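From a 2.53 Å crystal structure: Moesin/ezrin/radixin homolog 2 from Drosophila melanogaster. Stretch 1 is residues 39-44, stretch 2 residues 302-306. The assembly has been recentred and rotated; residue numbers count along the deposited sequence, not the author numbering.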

# COMPACT_ATOMS: atom_id res chain seq x y z
N LEU C 39 1.55 -5.50 -22.70
CA LEU C 39 0.94 -6.10 -21.53
C LEU C 39 1.98 -6.22 -20.43
O LEU C 39 2.99 -6.91 -20.60
N ARG C 40 1.75 -5.54 -19.30
CA ARG C 40 2.61 -5.69 -18.13
C ARG C 40 2.02 -6.59 -17.06
O ARG C 40 2.78 -7.21 -16.31
N GLU C 41 0.70 -6.71 -16.96
CA GLU C 41 0.09 -7.63 -16.00
C GLU C 41 0.11 -9.04 -16.59
O GLU C 41 -0.91 -9.64 -16.92
N SER C 42 1.32 -9.58 -16.72
CA SER C 42 1.49 -10.83 -17.44
C SER C 42 1.10 -12.05 -16.62
O SER C 42 1.03 -13.14 -17.19
N TRP C 43 0.86 -11.89 -15.32
CA TRP C 43 0.68 -13.03 -14.43
C TRP C 43 -0.61 -13.80 -14.70
O TRP C 43 -0.69 -15.00 -14.39
N TYR C 44 -1.62 -13.17 -15.29
CA TYR C 44 -2.86 -13.88 -15.60
C TYR C 44 -2.73 -14.81 -16.80
O TYR C 44 -3.59 -15.68 -16.99
N THR C 302 3.27 -6.47 -4.73
CA THR C 302 3.68 -7.52 -5.65
C THR C 302 2.97 -7.44 -7.00
O THR C 302 3.39 -8.14 -7.93
N MET C 303 1.93 -6.62 -7.12
CA MET C 303 1.17 -6.48 -8.37
C MET C 303 1.43 -5.16 -9.07
O MET C 303 0.69 -4.82 -10.00
N GLU C 304 2.43 -4.40 -8.64
CA GLU C 304 2.77 -3.15 -9.30
C GLU C 304 3.28 -3.39 -10.71
O GLU C 304 3.98 -4.36 -10.99
N ILE C 305 2.97 -2.46 -11.59
CA ILE C 305 3.53 -2.51 -12.92
C ILE C 305 4.29 -1.22 -13.20
O ILE C 305 4.00 -0.17 -12.62
N GLN C 306 5.28 -1.33 -14.08
CA GLN C 306 5.98 -0.18 -14.64
C GLN C 306 5.01 0.80 -15.30
O GLN C 306 5.11 2.02 -15.12

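Residues that touch across the two stretches are at least 260 apart in sequence. The stretches run in roughly opposite directions and pack through side chains against one another and, at Trp-43, against two backbone carbonyls; no hydrogen bond crosses between them, and together they bury a modest 369 Å².

Aromatic packing centres on Trp-43. It points toward the second stretch, its chi1 of 30° lying between the usual wells, and its broad indole meets three successive residues. Over one face lies the sulfur of Met-303, with SD 4.4 Å from the centroid of the five-membered ring of Trp-43 and 18° off the ring normal. Methionine suits this position because its thioether is polarizable and its chain flexible: chi1 and chi2 are both m, while chi3, at -116°, falls between wells. Its terminal methyl also lies against the indole, with Met-303 CE 4.2 Å from Trp-43 CD1. Trp-43 CZ2 lies 3.6 Å from Met-303 O. At the ring edge, near its plane, the backbone oxygen Glu-304 O lies 3.9 Å from Trp-43 CH2, a placement that brings a carbonyl to the electropositive rim of an aromatic system. The side chain of Glu-304 takes no part, its CA-to-CB bond pointing away.

Aliphatic contacts extend the interface around Ile-305, which points toward the first stretch with chi1 p and chi2 t. Its branched side chain can serve several neighbours: CG2 of Ile-305 approaches Trp-43 CH2 at 3.6 Å and Glu-41 CG at 3.8 Å, while Ile-305 CB lies 3.9 Å from Arg-40 CB.

Arg-40 and Glu-41 make their closest contacts through carbon atoms. Arg-40 points toward the second stretch in an extended m, t, t conformation; its CD is 3.9 Å from Gln-306 CB, which also lies over one face of the guanidinium. Gln-306, chi1 t and chi2 off-well at 139°, points sideways and is poorly ordered, so its outer atoms should be read with caution. Glu-41, chi1 m and chi2 t, points sideways, offering its methylene to Ile-305 while both carboxylate oxygens are hydrogen-bonded elsewhere in the structure.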

# COMPACT_ATOMS: atom_id res chain seq x y z
CB LEU C 39 0.37 -7.47 -21.87
CG LEU C 39 -0.12 -8.27 -20.65
CD1 LEU C 39 -1.45 -7.73 -20.15
CD2 LEU C 39 -0.20 -9.76 -20.93
CB ARG C 40 2.94 -4.33 -17.54
CG ARG C 40 3.63 -3.41 -18.53
CD ARG C 40 4.25 -2.21 -17.83
NE ARG C 40 4.59 -1.12 -18.74
CZ ARG C 40 5.72 -1.05 -19.44
NH1 ARG C 40 6.61 -2.03 -19.35
NH2 ARG C 40 5.96 -0.01 -20.23
CB GLU C 41 -1.31 -7.19 -15.63
CG GLU C 41 -1.39 -5.82 -15.05
CD GLU C 41 -2.82 -5.28 -15.08
OE1 GLU C 41 -3.25 -4.78 -16.15
OE2 GLU C 41 -3.52 -5.38 -14.03
CB SER C 42 2.95 -10.98 -17.89
OG SER C 42 3.83 -11.16 -16.77
CB TRP C 43 0.72 -12.56 -12.98
CG TRP C 43 0.23 -11.17 -12.75
CD1 TRP C 43 -1.07 -10.77 -12.58
CD2 TRP C 43 1.03 -9.99 -12.62
NE1 TRP C 43 -1.13 -9.42 -12.37
CE2 TRP C 43 0.15 -8.91 -12.39
CE3 TRP C 43 2.40 -9.74 -12.67
CZ2 TRP C 43 0.60 -7.60 -12.22
CZ3 TRP C 43 2.85 -8.43 -12.51
CH2 TRP C 43 1.95 -7.38 -12.29
CB TYR C 44 -3.99 -12.88 -15.86
CG TYR C 44 -4.25 -11.87 -14.75
CD1 TYR C 44 -4.78 -12.26 -13.52
CD2 TYR C 44 -4.01 -10.51 -14.95
CE1 TYR C 44 -5.02 -11.34 -12.52
CE2 TYR C 44 -4.26 -9.58 -13.96
CZ TYR C 44 -4.76 -10.00 -12.74
OH TYR C 44 -5.02 -9.08 -11.73
CB THR C 302 3.43 -8.91 -5.02
OG1 THR C 302 2.02 -9.19 -4.97
CG2 THR C 302 4.02 -8.99 -3.61
CB MET C 303 -0.34 -6.63 -8.13
CG MET C 303 -0.75 -7.88 -7.35
SD MET C 303 -0.28 -9.40 -8.19
CE MET C 303 -1.91 -10.09 -8.50
CB GLU C 304 3.85 -2.41 -8.53
CG GLU C 304 3.35 -1.48 -7.47
CD GLU C 304 4.44 -1.17 -6.47
OE1 GLU C 304 4.13 -1.06 -5.27
OE2 GLU C 304 5.63 -1.07 -6.89
CB ILE C 305 2.45 -2.74 -13.98
CG1 ILE C 305 1.47 -1.58 -13.98
CG2 ILE C 305 1.77 -4.06 -13.74
CD1 ILE C 305 0.48 -1.66 -15.10
CB GLN C 306 7.02 -0.66 -15.64
CG GLN C 306 7.84 0.46 -16.28
CD GLN C 306 9.31 0.09 -16.40
OE1 GLN C 306 9.66 -1.01 -16.85
NE2 GLN C 306 10.19 1.00 -15.98